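Local atomic coordinates of glycosyl hydrolase family 62 protein (Coprinopsis cinerea, PDB entry 5B6T), a protein that probably hydrolyses terminal alpha-L-arabinofuranosyl side groups from arabinoxylan, as an alpha-L-arabinofuranosidase of glycoside hydrolase family 62. Residues G139-M144 against F156-D160; R192-N198 against L210-I215. All coordinates share one frame; numbering follows the deposited sequence.

Contact 1: G139-M144 against F156-D160; sequences GHWVDM and FSSDD
Trp141 brings the pyrrole edge of its indole up against the side chain of Ser157. Its NE1 donates to Ser157 OG at 2.9 Å with an N-H...O angle of 159°, and the hydroxyl lies almost exactly in the indole plane. Trp141 CB points away from 156-160, but with CG anti to the backbone N (chi1 -173°) the ring turns back so that its NE1 edge meets the serine hydroxyl. Met144, bent at chi2, fills in behind: its SD touches Ser157 CB at 3.5 Å, while its methyl CE rests on one indole face, offset toward the rim. Ring edge and sulfur thus both bear on Ser157 CB from the 139-144 side. Next to it the backbones of Val142 and Ser158 form an antiparallel hydrogen-bonded pair, Val142 N to Ser158 O at 3.0 Å and Ser158 N to Val142 O at 2.9 Å. These belong to hairpin strands 142-148 and 152-158, the first two of one four-stranded blade in the five-bladed beta-propeller of this family. Past Val142 the chain at Asp143 takes positive phi and psi, and a single water spans the gap, donating to Asp143 O and sitting 2.7 Å from Ser158 OG. Asp143 OD1 hydrogen-bonds a glycerol, probably from the crystallisation liquor. At the other end His140 N donates to Asp159 O from above the carbonyl plane, and Gly139 CA lies 3.2 Å from that oxygen, too close for any CB. Asp159 turns its carboxylate away from 139-144, to His163 and Tyr165. Asp160 points back across: its OD1 lies against Val142 CG2, and its OD2 sits at the His140 ring edge, 3.6 Å from His140 CB, with carboxylate and imidazole planes 73° apart. A lead ion lies about 4 Å from the Asp160 side chain.

Contact 2: R192-N198 against L210-I215; sequences RLFEAAN and LLHEAI
His212 tucks its imidazole under the 192-198 backbone, sandwiched between Leu193 and Ala197. On one face Leu193 CD1 makes a CH-pi contact, 3.7 Å from the ring centroid and nearly over its centre; on the other lies the backbone N of Ala197. Chi1 of -158° sets CG anti to the backbone N and swings the ring toward 192-198, while ND1 turns back to donate, in the ring plane, to the carbonyl O of the next residue, Glu213, at 3.1 Å. That carbonyl also accepts from Phe194 N at 2.9 Å, lying in the carbonyl plane, and weakly from Glu195 N, so several donors grip one oxygen. Replacing His212 with an alanine would probably leave Leu193 CD1 without a ring to lie on and cost Glu213 O one of its donors.

Glu213 N in turn donates to Glu195 O, at 2.9 Å and close to the C=O direction. The extended Glu213 side chain runs past Ala196, whose CB lies 3.5 Å from Glu213 OE1, to a carboxylate gripped by Arg221, Ser264 and the backbone N of His265. Glu195 reaches Arg221 as well, through OE2. Asn198 closes the far end, its backbone paired with Leu211 through Asn198 N to Leu211 O (2.9 Å) and Leu211 N to Asn198 O (2.8 Å). Leu211 CD1 packs on Asn198 OD1, while that amide is fixed by Tyr286 and by the carbonyl of Gly266. At the other end of the contact, Ile215 CD1 sits over the centre of the Phe194 ring, a second CH-pi contact.

Phe194 and Glu195 both face Glu213, which makes a classic beta bulge at the head of strand 195-202, an inner strand of its propeller blade; the Glu195 side chain lies about 3 Å from a bound lead ion.

The two contacts come in series along the chain, 139-144 with 156-160 closing before 192-198 with 210-215 opens, and their centres are about 10 Å apart. Each lies at the open end of a beta hairpin, away from its turn, and the hairpins belong to two successive blades of the propeller, contact 1 to the sheet starting with strand 142-148, contact 2 to the sheet containing strand 195-202. The blades meet directly: Asp160 OD1 lies 2.7 Å from Glu195 OE1, two like charges beside the lead ion, and Asp143 OD2 takes a weak hydrogen bond from Ala196 N. Together they gather acidic side chains round a spot that binds lead and glycerol, consistent with a substrate pocket at the propeller centre.

Contact 1: G139-M144 against F156-D160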
loop_
_atom_site.group_PDB
_atom_site.type_symbol
_atom_site.label_atom_id
_atom_site.label_comp_id
_atom_site.label_asym_id
_atom_site.label_seq_id
_atom_site.Cartn_x
_atom_site.Cartn_y
_atom_site.Cartn_z
ATOM N N GLY A 139 11.135 -3.749 15.814
ATOM C CA GLY A 139 10.307 -3.240 14.712
ATOM C C GLY A 139 8.889 -2.851 15.134
ATOM O O GLY A 139 8.581 -2.556 16.296
ATOM N N HIS A 140 8.003 -2.862 14.138
ATOM C CA HIS A 140 6.616 -2.421 14.259
ATOM C C HIS A 140 5.783 -3.259 13.324
ATOM O O HIS A 140 6.224 -3.538 12.223
ATOM C CB HIS A 140 6.502 -0.962 13.829
ATOM C CG HIS A 140 7.351 -0.057 14.649
ATOM N ND1 HIS A 140 6.912 0.471 15.843
ATOM C CD2 HIS A 140 8.623 0.373 14.478
ATOM C CE1 HIS A 140 7.896 1.175 16.386
ATOM N NE2 HIS A 140 8.926 1.164 15.557
ATOM N N TRP A 141 4.622 -3.702 13.779
ATOM C CA TRP A 141 3.722 -4.519 13.000
ATOM C C TRP A 141 2.861 -3.617 12.114
ATOM O O TRP A 141 1.952 -2.916 12.610
ATOM C CB TRP A 141 2.882 -5.361 13.938
ATOM C CG TRP A 141 2.035 -6.366 13.262
ATOM C CD1 TRP A 141 2.262 -6.992 12.072
ATOM C CD2 TRP A 141 0.868 -6.966 13.802
ATOM N NE1 TRP A 141 1.283 -7.905 11.812
ATOM C CE2 TRP A 141 0.400 -7.907 12.859
ATOM C CE3 TRP A 141 0.143 -6.780 14.981
ATOM C CZ2 TRP A 141 -0.749 -8.653 13.073
ATOM C CZ3 TRP A 141 -0.998 -7.524 15.181
ATOM C CH2 TRP A 141 -1.427 -8.457 14.241
ATOM N N VAL A 142 3.147 -3.643 10.803
ATOM C CA VAL A 142 2.635 -2.642 9.894
ATOM C C VAL A 142 2.236 -3.218 8.541
ATOM O O VAL A 142 2.606 -4.317 8.188
ATOM C CB VAL A 142 3.659 -1.483 9.682
ATOM C CG1 VAL A 142 3.915 -0.780 11.013
ATOM C CG2 VAL A 142 4.951 -1.924 8.985
ATOM N N ASP A 143 1.453 -2.413 7.815
ATOM C CA ASP A 143 1.232 -2.563 6.365
ATOM C C ASP A 143 0.500 -3.845 6.005
ATOM O O ASP A 143 1.055 -4.781 5.396
ATOM C CB ASP A 143 2.556 -2.364 5.603
ATOM C CG ASP A 143 3.168 -1.012 5.886
ATOM O OD1 ASP A 143 2.421 -0.098 6.290
ATOM O OD2 ASP A 143 4.387 -0.822 5.681
ATOM N N MET A 144 -0.757 -3.845 6.414
ATOM C CA MET A 144 -1.648 -4.993 6.314
ATOM C C MET A 144 -2.247 -5.040 4.921
ATOM O O MET A 144 -2.790 -4.031 4.449
ATOM C CB MET A 144 -2.768 -4.843 7.353
ATOM C CG MET A 144 -2.290 -4.473 8.741
ATOM S SD MET A 144 -1.212 -5.720 9.452
ATOM C CE MET A 144 -0.633 -4.846 10.917
ATOM N N PHE A 156 -1.351 -10.402 4.513
ATOM C CA PHE A 156 0.068 -10.143 4.631
ATOM C C PHE A 156 0.328 -8.979 5.574
ATOM O O PHE A 156 -0.458 -8.044 5.676
ATOM C CB PHE A 156 0.676 -9.788 3.264
ATOM C CG PHE A 156 0.719 -10.935 2.287
ATOM C CD1 PHE A 156 -0.394 -11.285 1.492
ATOM C CD2 PHE A 156 1.876 -11.662 2.154
ATOM C CE1 PHE A 156 -0.308 -12.337 0.593
ATOM C CE2 PHE A 156 1.955 -12.697 1.253
ATOM C CZ PHE A 156 0.869 -13.032 0.475
ATOM N N SER A 157 1.493 -8.996 6.204
ATOM C CA SER A 157 1.933 -7.918 7.066
ATOM C C SER A 157 3.463 -7.975 7.226
ATOM O O SER A 157 4.106 -9.007 6.971
ATOM C CB SER A 157 1.190 -7.998 8.417
ATOM O OG SER A 157 1.586 -9.125 9.180
ATOM N N SER A 158 4.022 -6.851 7.671
ATOM C CA SER A 158 5.443 -6.684 7.887
ATOM C C SER A 158 5.785 -6.331 9.330
ATOM O O SER A 158 4.927 -5.932 10.094
ATOM C CB SER A 158 5.942 -5.556 6.969
ATOM O OG SER A 158 5.802 -5.935 5.631
ATOM N N ASP A 159 7.072 -6.466 9.699
ATOM C CA ASP A 159 7.479 -6.080 11.035
ATOM C C ASP A 159 8.591 -5.039 11.101
ATOM O O ASP A 159 9.134 -4.806 12.174
ATOM C CB ASP A 159 7.845 -7.309 11.883
ATOM C CG ASP A 159 8.980 -8.124 11.309
ATOM O OD1 ASP A 159 9.600 -7.727 10.297
ATOM O OD2 ASP A 159 9.298 -9.161 11.942
ATOM N N ASP A 160 8.944 -4.426 9.975
ATOM C CA ASP A 160 10.106 -3.528 9.920
ATOM C C ASP A 160 11.374 -4.217 10.433
ATOM O O ASP A 160 12.305 -3.545 10.892
ATOM C CB ASP A 160 9.856 -2.262 10.759
ATOM C CG ASP A 160 8.933 -1.269 10.096
ATOM O OD1 ASP A 160 8.719 -1.387 8.842
ATOM O OD2 ASP A 160 8.449 -0.340 10.817
HETATM O O HOH W 1 3.558 -5.262 4.205
#

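Contact 2: R192-N198 against L210-I215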
loop_
_atom_site.group_PDB
_atom_site.type_symbol
_atom_site.label_atom_id
_atom_site.label_comp_id
_atom_site.label_asym_id
_atom_site.label_seq_id
_atom_site.Cartn_x
_atom_site.Cartn_y
_atom_site.Cartn_z
ATOM N N ARG A 192 16.631 -4.744 3.407
ATOM C CA ARG A 192 16.351 -5.358 2.111
ATOM C C ARG A 192 14.885 -5.761 1.955
ATOM O O ARG A 192 14.408 -5.925 0.831
ATOM C CB ARG A 192 17.225 -6.590 1.887
ATOM C CG ARG A 192 18.702 -6.303 1.762
ATOM C CD ARG A 192 19.035 -5.702 0.419
ATOM N NE ARG A 192 18.921 -6.678 -0.665
ATOM C CZ ARG A 192 19.156 -6.451 -1.964
ATOM N NH1 ARG A 192 19.494 -5.238 -2.427
ATOM N NH2 ARG A 192 19.011 -7.472 -2.802
ATOM N N LEU A 193 14.161 -5.891 3.066
ATOM C CA LEU A 193 12.764 -6.352 3.031
ATOM C C LEU A 193 12.041 -5.664 4.179
ATOM O O LEU A 193 11.722 -6.259 5.214
ATOM C CB LEU A 193 12.718 -7.871 3.134
ATOM C CG LEU A 193 11.394 -8.526 2.749
ATOM C CD1 LEU A 193 11.206 -8.538 1.241
ATOM C CD2 LEU A 193 11.297 -9.938 3.312
ATOM N N PHE A 194 11.814 -4.365 3.996
ATOM C CA PHE A 194 11.525 -3.506 5.142
ATOM C C PHE A 194 10.049 -3.386 5.482
ATOM O O PHE A 194 9.641 -3.728 6.587
ATOM C CB PHE A 194 12.175 -2.139 4.967
ATOM C CG PHE A 194 12.177 -1.324 6.230
ATOM C CD1 PHE A 194 12.897 -1.746 7.340
ATOM C CD2 PHE A 194 11.479 -0.146 6.309
ATOM C CE1 PHE A 194 12.875 -1.003 8.514
ATOM C CE2 PHE A 194 11.476 0.610 7.470
ATOM C CZ PHE A 194 12.161 0.178 8.577
ATOM N N GLU A 195 9.231 -2.897 4.562
ATOM C CA GLU A 195 7.790 -2.786 4.849
ATOM C C GLU A 195 7.022 -2.590 3.543
ATOM O O GLU A 195 7.598 -2.751 2.457
ATOM C CB GLU A 195 7.548 -1.622 5.817
ATOM C CG GLU A 195 7.986 -0.260 5.285
ATOM C CD GLU A 195 8.030 0.855 6.313
ATOM O OE1 GLU A 195 7.697 0.690 7.490
ATOM O OE2 GLU A 195 8.394 2.004 5.957
ATOM N N ALA A 196 5.725 -2.342 3.650
ATOM C CA ALA A 196 4.896 -1.876 2.535
ATOM C C ALA A 196 4.839 -2.876 1.388
ATOM O O ALA A 196 5.081 -2.536 0.227
ATOM C CB ALA A 196 5.371 -0.517 2.049
ATOM N N ALA A 197 4.352 -4.063 1.701
ATOM C CA ALA A 197 4.043 -5.049 0.663
ATOM C C ALA A 197 2.827 -4.639 -0.202
ATOM O O ALA A 197 1.900 -4.005 0.266
ATOM C CB ALA A 197 3.794 -6.417 1.274
ATOM N N ASN A 198 2.897 -5.006 -1.482
ATOM C CA ASN A 198 1.719 -5.134 -2.345
ATOM C C ASN A 198 1.736 -6.520 -2.954
ATOM O O ASN A 198 2.801 -7.045 -3.311
ATOM C CB ASN A 198 1.697 -4.150 -3.533
ATOM C CG ASN A 198 1.859 -2.691 -3.146
ATOM O OD1 ASN A 198 2.890 -2.092 -3.460
ATOM N ND2 ASN A 198 0.830 -2.091 -2.568
ATOM N N LEU A 210 4.520 -9.730 -6.241
ATOM C CA LEU A 210 4.823 -9.184 -4.903
ATOM C C LEU A 210 5.761 -7.988 -5.069
ATOM O O LEU A 210 6.802 -8.102 -5.712
ATOM C CB LEU A 210 5.541 -10.237 -4.052
ATOM C CG LEU A 210 6.146 -9.768 -2.726
ATOM C CD1 LEU A 210 5.079 -9.326 -1.746
ATOM C CD2 LEU A 210 6.990 -10.900 -2.137
ATOM N N LEU A 211 5.368 -6.843 -4.506
ATOM C CA LEU A 211 6.230 -5.679 -4.372
ATOM C C LEU A 211 6.511 -5.485 -2.908
ATOM O O LEU A 211 5.679 -5.794 -2.064
ATOM C CB LEU A 211 5.546 -4.404 -4.900
ATOM C CG LEU A 211 4.925 -4.520 -6.292
ATOM C CD1 LEU A 211 4.190 -3.237 -6.678
ATOM C CD2 LEU A 211 5.962 -4.935 -7.351
ATOM N N HIS A 212 7.693 -4.977 -2.583
ATOM C CA HIS A 212 8.005 -4.748 -1.171
ATOM C C HIS A 212 9.035 -3.620 -1.111
ATOM O O HIS A 212 9.957 -3.589 -1.919
ATOM C CB HIS A 212 8.581 -6.046 -0.551
ATOM C CG HIS A 212 8.463 -6.154 0.921
ATOM N ND1 HIS A 212 9.182 -5.379 1.811
ATOM C CD2 HIS A 212 7.729 -7.004 1.678
ATOM C CE1 HIS A 212 8.859 -5.723 3.046
ATOM N NE2 HIS A 212 8.007 -6.723 2.992
ATOM N N GLU A 213 8.844 -2.706 -0.161
ATOM C CA GLU A 213 9.754 -1.579 0.040
ATOM C C GLU A 213 11.043 -1.996 0.750
ATOM O O GLU A 213 11.029 -2.896 1.616
ATOM C CB GLU A 213 9.081 -0.463 0.837
ATOM C CG GLU A 213 9.805 0.861 0.741
ATOM C CD GLU A 213 9.072 2.022 1.399
ATOM O OE1 GLU A 213 7.825 1.960 1.559
ATOM O OE2 GLU A 213 9.773 3.033 1.702
ATOM N N ALA A 214 12.131 -1.341 0.355
ATOM C CA ALA A 214 13.457 -1.559 0.900
ATOM C C ALA A 214 14.109 -0.199 1.108
ATOM O O ALA A 214 13.681 0.808 0.565
ATOM C CB ALA A 214 14.290 -2.377 -0.082
ATOM N N ILE A 215 15.147 -0.187 1.934
ATOM C CA ILE A 215 15.975 0.974 2.170
ATOM C C ILE A 215 17.334 0.628 1.574
ATOM O O ILE A 215 18.019 -0.279 2.069
ATOM C CB ILE A 215 16.124 1.262 3.676
ATOM C CG1 ILE A 215 14.753 1.429 4.352
ATOM C CG2 ILE A 215 17.022 2.458 3.928
ATOM C CD1 ILE A 215 14.839 1.523 5.852
HETATM O O HOH W 2 11.848 -5.509 -0.381
HETATM O O HOH W 3 7.302 3.335 3.853
#